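Local coordinates for periplasmic cell division protein (SufI) (Aquifex aeolicus, PDB 6SYY) that probably oxidises its substrates with copper, passing electrons to a trinuclear copper centre in the manner of the multicopper oxidases, at residues Q433-V438 / M495-N500; G121-W126 / T148-S153; I388-A393 / R490-M495. All blocks are in the same frame, centred on the assembly; numbering follows the deposited sequence.

Contact 1 of 3, residues Q433-V438 / M495-N500; sequences QNNGDV and MSHPYN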
loop_
_atom_site.group_PDB
_atom_site.type_symbol
_atom_site.label_atom_id
_atom_site.label_comp_id
_atom_site.label_asym_id
_atom_site.label_seq_id
_atom_site.Cartn_x
_atom_site.Cartn_y
_atom_site.Cartn_z
ATOM N N GLN A 433 15.529 -13.800 14.442
ATOM C CA GLN A 433 15.359 -15.089 13.788
ATOM C C GLN A 433 16.597 -15.410 12.961
ATOM O O GLN A 433 17.364 -14.524 12.576
ATOM C CB GLN A 433 14.110 -15.107 12.886
ATOM C CG GLN A 433 12.815 -14.745 13.593
ATOM C CD GLN A 433 12.408 -15.769 14.637
ATOM O OE1 GLN A 433 12.895 -16.900 14.639
ATOM N NE2 GLN A 433 11.511 -15.373 15.531
ATOM N N ASN A 434 16.792 -16.696 12.699
ATOM C CA ASN A 434 17.831 -17.132 11.784
ATOM C C ASN A 434 17.293 -17.143 10.361
ATOM O O ASN A 434 16.097 -17.347 10.134
ATOM C CB ASN A 434 18.341 -18.522 12.157
ATOM C CG ASN A 434 19.226 -18.502 13.375
ATOM O OD1 ASN A 434 19.994 -17.563 13.577
ATOM N ND2 ASN A 434 19.126 -19.539 14.200
ATOM N N ASN A 435 18.188 -16.911 9.404
ATOM C CA ASN A 435 17.801 -16.930 7.999
ATOM C C ASN A 435 17.205 -18.286 7.639
ATOM O O ASN A 435 17.796 -19.334 7.913
ATOM C CB ASN A 435 19.012 -16.623 7.118
ATOM C CG ASN A 435 18.633 -16.373 5.671
ATOM O OD1 ASN A 435 17.453 -16.341 5.322
ATOM N ND2 ASN A 435 19.636 -16.183 4.821
ATOM N N GLY A 436 16.018 -18.263 7.038
ATOM C CA GLY A 436 15.306 -19.474 6.702
ATOM C C GLY A 436 14.289 -19.930 7.726
ATOM O O GLY A 436 13.554 -20.887 7.457
ATOM N N ASP A 437 14.223 -19.284 8.890
ATOM C CA ASP A 437 13.230 -19.652 9.890
ATOM C C ASP A 437 11.826 -19.401 9.364
ATOM O O ASP A 437 11.547 -18.354 8.772
ATOM C CB ASP A 437 13.441 -18.853 11.179
ATOM C CG ASP A 437 14.595 -19.375 12.015
ATOM O OD1 ASP A 437 15.231 -20.368 11.605
ATOM O OD2 ASP A 437 14.865 -18.787 13.083
ATOM N N VAL A 438 10.943 -20.367 9.578
ATOM C CA VAL A 438 9.513 -20.146 9.429
ATOM C C VAL A 438 8.971 -19.702 10.776
ATOM O O VAL A 438 9.214 -20.351 11.800
ATOM C CB VAL A 438 8.800 -21.412 8.930
ATOM C CG1 VAL A 438 7.308 -21.143 8.781
ATOM C CG2 VAL A 438 9.394 -21.862 7.608
ATOM N N MET A 495 11.114 -16.516 6.568
ATOM C CA MET A 495 12.129 -15.468 6.648
ATOM C C MET A 495 13.449 -15.946 6.038
ATOM O O MET A 495 14.480 -16.071 6.700
ATOM C CB MET A 495 12.301 -15.015 8.093
ATOM C CG MET A 495 11.044 -14.374 8.673
ATOM S SD MET A 495 11.298 -13.592 10.281
ATOM C CE MET A 495 9.710 -12.798 10.512
ATOM N N SER A 496 13.392 -16.208 4.734
ATOM C CA SER A 496 14.545 -16.628 3.951
ATOM C C SER A 496 14.976 -15.481 3.042
ATOM O O SER A 496 14.158 -14.943 2.287
ATOM C CB SER A 496 14.210 -17.879 3.135
ATOM O OG SER A 496 15.370 -18.456 2.563
ATOM N N HIS A 497 16.249 -15.098 3.122
ATOM C CA HIS A 497 16.771 -13.987 2.336
ATOM C C HIS A 497 18.118 -14.362 1.733
ATOM O O HIS A 497 18.881 -15.131 2.331
ATOM C CB HIS A 497 16.918 -12.709 3.180
ATOM C CG HIS A 497 17.982 -12.790 4.233
ATOM N ND1 HIS A 497 19.320 -12.609 3.957
ATOM C CD2 HIS A 497 17.902 -13.025 5.564
ATOM C CE1 HIS A 497 20.019 -12.731 5.071
ATOM N NE2 HIS A 497 19.182 -12.984 6.061
ATOM N N PRO A 498 18.439 -13.824 0.552
ATOM C CA PRO A 498 19.663 -14.239 -0.146
ATOM C C PRO A 498 20.876 -13.359 0.116
ATOM O O PRO A 498 21.802 -13.331 -0.702
ATOM C CB PRO A 498 19.247 -14.153 -1.616
ATOM C CG PRO A 498 18.310 -12.983 -1.633
ATOM C CD PRO A 498 17.556 -13.026 -0.320
ATOM N N TYR A 499 20.895 -12.641 1.232
ATOM C CA TYR A 499 21.942 -11.671 1.512
ATOM C C TYR A 499 22.976 -12.264 2.461
ATOM O O TYR A 499 22.683 -13.189 3.223
ATOM C CB TYR A 499 21.333 -10.395 2.098
ATOM C CG TYR A 499 20.130 -9.915 1.312
ATOM C CD1 TYR A 499 20.196 -9.754 -0.069
ATOM C CD2 TYR A 499 18.921 -9.653 1.944
ATOM C CE1 TYR A 499 19.094 -9.331 -0.795
ATOM C CE2 TYR A 499 17.813 -9.227 1.224
ATOM C CZ TYR A 499 17.905 -9.070 -0.143
ATOM O OH TYR A 499 16.807 -8.649 -0.858
ATOM N N ASN A 500 24.198 -11.728 2.401
ATOM C CA ASN A 500 25.311 -12.231 3.200
ATOM C C ASN A 500 25.505 -11.469 4.510
ATOM O O ASN A 500 26.558 -11.606 5.142
ATOM C CB ASN A 500 26.614 -12.215 2.382
ATOM C CG ASN A 500 27.015 -10.819 1.905
ATOM O OD1 ASN A 500 26.492 -9.802 2.365
ATOM N ND2 ASN A 500 27.968 -10.775 0.979
#
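Gly436 and Met495 bring the two backbones together, Gly436 N donating to Met495 O (2.7 Å) and Met495 N to Asp437 O (2.9 Å), just where a type II turn from Asn434 to Asp437 leads into strand 437-445. Gly436 holds the third position of that turn, where its positive phi of 95° suits a residue without CB. From within the turn, Asn435 adds bonds of its side chain. With CG anti to the backbone N (chi1 -169°), its amide reaches His497 and grips both polar backbone atoms of that residue: OD1 accepts from His497 N (2.8 Å), and ND2 donates to His497 O (2.8 Å) in the plane of that carbonyl. The same amide lies flat on the imidazole, the two planes 4° apart and ND2 3.4 Å above the ring centre. The ring is held in turn at its rim, where ND1 accepts from Tyr499 N (3.1 Å) and NE2 bonds to Asn526 O. An alanine in place of His497 would probably leave one face of the Asn435 amide without its stacking partner, and Tyr499 N and Asn526 O without their mates. On the inner side, Met495 SD packs against Gln433 CG at 3.8 Å. Both segments are connections between the two facing sheets of a cupredoxin-type beta sandwich, the fold from which multicopper oxidases are built.

Contact 2 of 3, residues G121-W126 / T148-S153; sequences GFRAPW and TIIDRS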
loop_
_atom_site.group_PDB
_atom_site.type_symbol
_atom_site.label_atom_id
_atom_site.label_comp_id
_atom_site.label_asym_id
_atom_site.label_seq_id
_atom_site.Cartn_x
_atom_site.Cartn_y
_atom_site.Cartn_z
ATOM N N GLY A 121 6.818 -3.225 0.429
ATOM C CA GLY A 121 6.570 -4.530 -0.143
ATOM C C GLY A 121 7.787 -5.205 -0.736
ATOM O O GLY A 121 7.720 -6.402 -1.043
ATOM N N PHE A 122 8.896 -4.484 -0.898
ATOM C CA PHE A 122 10.087 -5.063 -1.506
ATOM C C PHE A 122 10.799 -6.008 -0.544
ATOM O O PHE A 122 10.882 -5.757 0.662
ATOM C CB PHE A 122 11.063 -3.963 -1.941
ATOM C CG PHE A 122 10.715 -3.306 -3.249
ATOM C CD1 PHE A 122 9.414 -3.303 -3.728
ATOM C CD2 PHE A 122 11.699 -2.695 -4.007
ATOM C CE1 PHE A 122 9.101 -2.694 -4.934
ATOM C CE2 PHE A 122 11.393 -2.085 -5.214
ATOM C CZ PHE A 122 10.093 -2.086 -5.677
ATOM N N ARG A 123 11.312 -7.107 -1.090
ATOM C CA ARG A 123 12.365 -7.878 -0.443
ATOM C C ARG A 123 13.690 -7.260 -0.869
ATOM O O ARG A 123 14.112 -7.410 -2.020
ATOM C CB ARG A 123 12.292 -9.350 -0.838
ATOM C CG ARG A 123 11.030 -10.049 -0.403
ATOM C CD ARG A 123 10.848 -11.362 -1.150
ATOM N NE ARG A 123 9.633 -12.043 -0.724
ATOM C CZ ARG A 123 9.615 -13.079 0.106
ATOM N NH1 ARG A 123 10.754 -13.564 0.584
ATOM N NH2 ARG A 123 8.458 -13.635 0.450
ATOM N N ALA A 124 14.334 -6.547 0.047
ATOM C CA ALA A 124 15.548 -5.806 -0.251
ATOM C C ALA A 124 16.517 -5.922 0.915
ATOM O O ALA A 124 16.094 -6.159 2.054
ATOM C CB ALA A 124 15.242 -4.325 -0.516
ATOM N N PRO A 125 17.817 -5.776 0.664
ATOM C CA PRO A 125 18.740 -5.540 1.778
ATOM C C PRO A 125 18.321 -4.264 2.492
ATOM O O PRO A 125 17.936 -3.279 1.860
ATOM C CB PRO A 125 20.108 -5.399 1.098
ATOM C CG PRO A 125 19.934 -6.011 -0.257
ATOM C CD PRO A 125 18.506 -5.768 -0.638
ATOM N N TRP A 126 18.371 -4.295 3.824
ATOM C CA TRP A 126 17.660 -3.275 4.586
ATOM C C TRP A 126 18.283 -1.894 4.443
ATOM O O TRP A 126 17.582 -0.892 4.613
ATOM C CB TRP A 126 17.570 -3.685 6.052
ATOM C CG TRP A 126 18.823 -3.510 6.829
ATOM C CD1 TRP A 126 19.951 -4.270 6.754
ATOM C CD2 TRP A 126 19.068 -2.521 7.831
ATOM N NE1 TRP A 126 20.889 -3.808 7.645
ATOM C CE2 TRP A 126 20.369 -2.735 8.319
ATOM C CE3 TRP A 126 18.311 -1.472 8.363
ATOM C CZ2 TRP A 126 20.931 -1.940 9.311
ATOM C CZ3 TRP A 126 18.870 -0.683 9.347
ATOM C CH2 TRP A 126 20.168 -0.920 9.811
ATOM N N THR A 148 18.715 -6.531 -6.517
ATOM C CA THR A 148 17.907 -7.184 -7.535
ATOM C C THR A 148 16.449 -7.240 -7.092
ATOM O O THR A 148 16.152 -7.596 -5.947
ATOM C CB THR A 148 18.430 -8.597 -7.801
ATOM O OG1 THR A 148 19.813 -8.537 -8.170
ATOM C CG2 THR A 148 17.641 -9.261 -8.920
ATOM N N ILE A 149 15.544 -6.887 -8.001
ATOM C CA ILE A 149 14.112 -7.032 -7.753
ATOM C C ILE A 149 13.777 -8.521 -7.785
ATOM O O ILE A 149 13.888 -9.164 -8.832
ATOM C CB ILE A 149 13.283 -6.258 -8.780
ATOM C CG1 ILE A 149 13.662 -4.773 -8.758
ATOM C CG2 ILE A 149 11.799 -6.458 -8.518
ATOM C CD1 ILE A 149 13.601 -4.154 -7.378
ATOM N N ILE A 150 13.366 -9.075 -6.642
ATOM C CA ILE A 150 13.070 -10.496 -6.523
ATOM C C ILE A 150 11.619 -10.751 -6.141
ATOM O O ILE A 150 11.253 -11.886 -5.838
ATOM C CB ILE A 150 14.022 -11.185 -5.523
ATOM C CG1 ILE A 150 13.845 -10.592 -4.125
ATOM C CG2 ILE A 150 15.464 -11.045 -5.986
ATOM C CD1 ILE A 150 14.747 -11.210 -3.078
ATOM N N ASP A 151 10.782 -9.722 -6.161
ATOM C CA ASP A 151 9.380 -9.856 -5.803
ATOM C C ASP A 151 8.538 -10.283 -7.004
ATOM O O ASP A 151 8.917 -10.096 -8.162
ATOM C CB ASP A 151 8.859 -8.539 -5.231
ATOM C CG ASP A 151 9.312 -8.313 -3.805
ATOM O OD1 ASP A 151 8.792 -9.005 -2.903
ATOM O OD2 ASP A 151 10.207 -7.467 -3.591
ATOM N N ARG A 152 7.384 -10.871 -6.706
ATOM C CA ARG A 152 6.446 -11.277 -7.741
ATOM C C ARG A 152 5.757 -10.058 -8.337
ATOM O O ARG A 152 5.619 -9.019 -7.686
ATOM C CB ARG A 152 5.397 -12.225 -7.167
ATOM C CG ARG A 152 5.981 -13.299 -6.283
ATOM C CD ARG A 152 4.904 -14.067 -5.547
ATOM N NE ARG A 152 4.080 -14.870 -6.443
ATOM C CZ ARG A 152 2.759 -14.761 -6.540
ATOM N NH1 ARG A 152 2.101 -13.883 -5.797
ATOM N NH2 ARG A 152 2.091 -15.541 -7.373
ATOM N N SER A 153 5.321 -10.198 -9.587
ATOM C CA SER A 153 4.613 -9.114 -10.252
ATOM C C SER A 153 3.401 -8.702 -9.431
ATOM O O SER A 153 2.756 -9.534 -8.792
ATOM C CB SER A 153 4.169 -9.537 -11.650
ATOM O OG SER A 153 3.227 -10.597 -11.586
HETATM O O HOH W 1 12.870 -7.198 -4.701
#
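Asp151 receives the backbone of Arg123 on one carboxylate oxygen: Arg123 N donates to the syn lone pair of OD2 at 2.8 Å, in a nearly straight bond (163°). A water doubles the link, giving its hydrogens to Asp151 OD2 (2.9 Å) and Arg123 O (3.0 Å) while accepting from Ile150 N (2.7 Å), which leaves OD2 with two donors. The other oxygen, OD1, lies at the edge of the Arg123 guanidinium, near its plane, but the salt bridge to NE is long at 3.8 Å. Gln459 bridges the two, its OE1 taking the hydrogen of Arg123 NE and its NE2 donating to Asp151 OD1. Segment 121-126 begins with the glycine that closes the His-Trp-His-Gly motif of the multicopper oxidases, whose His118 and His120 bind copper. The bonds to Asp151 therefore tie the loop leaving the copper ligands to the one that leads into strand 154-160, which carries His159. Around this polar centre the packing is apolar. The extended Arg123 chain rises from a CB that touches Ile150 CD1 at 3.8 Å. Ile150 presents this methyl because its CG1 sits between the backbone N and the carbonyl carbon (chi1 62°), with CD1 carried onward in an extended chain. Deeper in, Ile149 CD1 approaches Phe122 CE2 obliquely at 3.7 Å, and both side chains also rest on Leu97 and Ile180.

Contact 3 of 3, residues I388-A393 / R490-M495; sequences INTDGA and RIAVDM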
loop_
_atom_site.group_PDB
_atom_site.type_symbol
_atom_site.label_atom_id
_atom_site.label_comp_id
_atom_site.label_asym_id
_atom_site.label_seq_id
_atom_site.Cartn_x
_atom_site.Cartn_y
_atom_site.Cartn_z
ATOM N N ILE A 388 3.020 -21.925 2.838
ATOM C CA ILE A 388 4.167 -22.059 3.729
ATOM C C ILE A 388 3.960 -23.277 4.616
ATOM O O ILE A 388 2.886 -23.458 5.205
ATOM C CB ILE A 388 4.354 -20.784 4.568
ATOM C CG1 ILE A 388 4.608 -19.583 3.657
ATOM C CG2 ILE A 388 5.484 -20.963 5.571
ATOM C CD1 ILE A 388 4.683 -18.265 4.384
ATOM N N ASN A 389 4.981 -24.127 4.703
ATOM C CA ASN A 389 4.941 -25.268 5.610
ATOM C C ASN A 389 5.186 -24.758 7.023
ATOM O O ASN A 389 6.280 -24.278 7.334
ATOM C CB ASN A 389 5.973 -26.316 5.212
ATOM C CG ASN A 389 5.936 -27.537 6.106
ATOM O OD1 ASN A 389 5.023 -27.705 6.913
ATOM N ND2 ASN A 389 6.929 -28.406 5.961
ATOM N N THR A 390 4.169 -24.857 7.875
ATOM C CA THR A 390 4.207 -24.277 9.208
ATOM C C THR A 390 4.528 -25.290 10.295
ATOM O O THR A 390 4.532 -24.926 11.475
ATOM C CB THR A 390 2.872 -23.596 9.524
ATOM O OG1 THR A 390 1.806 -24.540 9.372
ATOM C CG2 THR A 390 2.638 -22.424 8.586
ATOM N N ASP A 391 4.788 -26.544 9.936
ATOM C CA ASP A 391 5.111 -27.555 10.934
ATOM C C ASP A 391 6.426 -27.207 11.618
ATOM O O ASP A 391 7.415 -26.879 10.953
ATOM C CB ASP A 391 5.201 -28.935 10.284
ATOM C CG ASP A 391 3.967 -29.281 9.476
ATOM O OD1 ASP A 391 2.987 -28.506 9.518
ATOM O OD2 ASP A 391 3.979 -30.327 8.793
ATOM N N GLY A 392 6.435 -27.269 12.949
ATOM C CA GLY A 392 7.638 -26.968 13.701
ATOM C C GLY A 392 8.114 -25.535 13.612
ATOM O O GLY A 392 9.288 -25.265 13.874
ATOM N N ALA A 393 7.237 -24.606 13.248
ATOM C CA ALA A 393 7.607 -23.204 13.159
ATOM C C ALA A 393 7.607 -22.555 14.538
ATOM O O ALA A 393 6.868 -22.957 15.439
ATOM C CB ALA A 393 6.646 -22.457 12.238
ATOM N N ARG A 490 -3.397 -14.810 12.883
ATOM C CA ARG A 490 -2.180 -15.605 12.774
ATOM C C ARG A 490 -1.689 -15.589 11.332
ATOM O O ARG A 490 -2.445 -15.920 10.410
ATOM C CB ARG A 490 -2.415 -17.045 13.246
ATOM C CG ARG A 490 -2.607 -17.185 14.759
ATOM C CD ARG A 490 -3.120 -18.570 15.173
ATOM N NE ARG A 490 -2.143 -19.635 14.955
ATOM C CZ ARG A 490 -2.282 -20.615 14.064
ATOM N NH1 ARG A 490 -3.366 -20.679 13.300
ATOM N NH2 ARG A 490 -1.338 -21.539 13.941
ATOM N N ILE A 491 -0.430 -15.194 11.139
ATOM C CA ILE A 491 0.192 -15.165 9.823
ATOM C C ILE A 491 1.446 -16.028 9.858
ATOM O O ILE A 491 2.006 -16.313 10.919
ATOM C CB ILE A 491 0.534 -13.732 9.362
ATOM C CG1 ILE A 491 1.595 -13.109 10.276
ATOM C CG2 ILE A 491 -0.716 -12.863 9.323
ATOM C CD1 ILE A 491 2.040 -11.738 9.829
ATOM N N ALA A 492 1.887 -16.443 8.672
ATOM C CA ALA A 492 3.073 -17.273 8.514
ATOM C C ALA A 492 4.091 -16.538 7.654
ATOM O O ALA A 492 3.750 -16.049 6.573
ATOM C CB ALA A 492 2.726 -18.620 7.877
ATOM N N VAL A 493 5.333 -16.469 8.128
ATOM C CA VAL A 493 6.410 -15.770 7.432
ATOM C C VAL A 493 7.562 -16.742 7.223
ATOM O O VAL A 493 8.087 -17.308 8.191
ATOM C CB VAL A 493 6.893 -14.532 8.205
ATOM C CG1 VAL A 493 7.579 -13.552 7.256
ATOM C CG2 VAL A 493 5.741 -13.869 8.941
ATOM N N ASP A 494 7.955 -16.933 5.966
ATOM C CA ASP A 494 9.184 -17.652 5.639
ATOM C C ASP A 494 10.288 -16.611 5.529
ATOM O O ASP A 494 10.400 -15.907 4.522
ATOM C CB ASP A 494 9.030 -18.451 4.350
ATOM C CG ASP A 494 10.298 -19.211 3.972
ATOM O OD1 ASP A 494 11.296 -19.148 4.726
ATOM O OD2 ASP A 494 10.296 -19.876 2.916
ATOM N N MET A 495 11.114 -16.516 6.568
ATOM C CA MET A 495 12.129 -15.468 6.648
ATOM C C MET A 495 13.449 -15.946 6.038
ATOM O O MET A 495 14.480 -16.071 6.700
ATOM C CB MET A 495 12.301 -15.015 8.093
ATOM C CG MET A 495 11.044 -14.374 8.673
ATOM S SD MET A 495 11.298 -13.592 10.281
ATOM C CE MET A 495 9.710 -12.798 10.512
#
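The loop that covers one face of a cupredoxin-type sheet makes its contact here, with Ile388 and Thr390 set down on Ala492 of strand 488-495. Ile388 does most of the work through a single methyl. Its CG1 stands anti to the carbonyl carbon (chi1 -61°) and CD1 continues in an extended line (chi2 175°), so the chain reaches its full length toward the strand. There CD1 meets backbone as much as side chain: it lies 3.3 Å from Ala492 O, 4.0 Å from Ala492 CB and 3.9 Å from Asp494 N, with the CB of Asp494 a little farther off. Thr390 adds a second methyl, its CG2 touching Ala492 CB at 3.9 Å, and that small CB thus takes a methyl from each of two loop residues. The segment 388-393 runs directly into strand 394-402, which belongs to the same five-stranded sheet but is separated from strand 488-495 by strand 437-445; the loop passes over this middle strand, where Ile388 and Ala393 also touch Val438. Val493 points away from the loop and packs on Phe458 and Phe460, as expected of neighbouring residues on a strand. Polar bonds come from the edge strand 461-465, since Gln461 OE1 accepts from Ile388 N while the Gln461 backbone bonds to that of Ala492. The loop is also shaped from within. Asn389 OD1 accepts from Asp391 N at 3.2 Å in an Asx turn, the donor lying well above the carbonyl plane. A type II turn from Thr390 to Ala393 overlaps it, closed by Ala393 N to Thr390 O at 3.3 Å, with Gly392 at its positive-phi position.

Overall arrangement
Contacts 1 and 3 both reach the sheet of neighbouring strands 437-445 and 488-495: contact 1 joins their ends, contact 3 lays a loop on strand 488-495, and Met495 is common to both. Contact 2 belongs to another cupredoxin-type unit, beside the copper ligands, its centre about 15 Å from the chain's centre, against about 24 and 23 Å for contacts 1 and 3. All three are partly buried. Chemistry follows place. Contact 1 relies on direct amide and backbone bonds, contact 2 on a buried carboxylate with a water, and contact 3 on methyl packing alone. Tyr499 connects contact 1 to contact 2, its OH resting 3.2 Å from Ala124 CA, whereas contacts 2 and 3 do not touch.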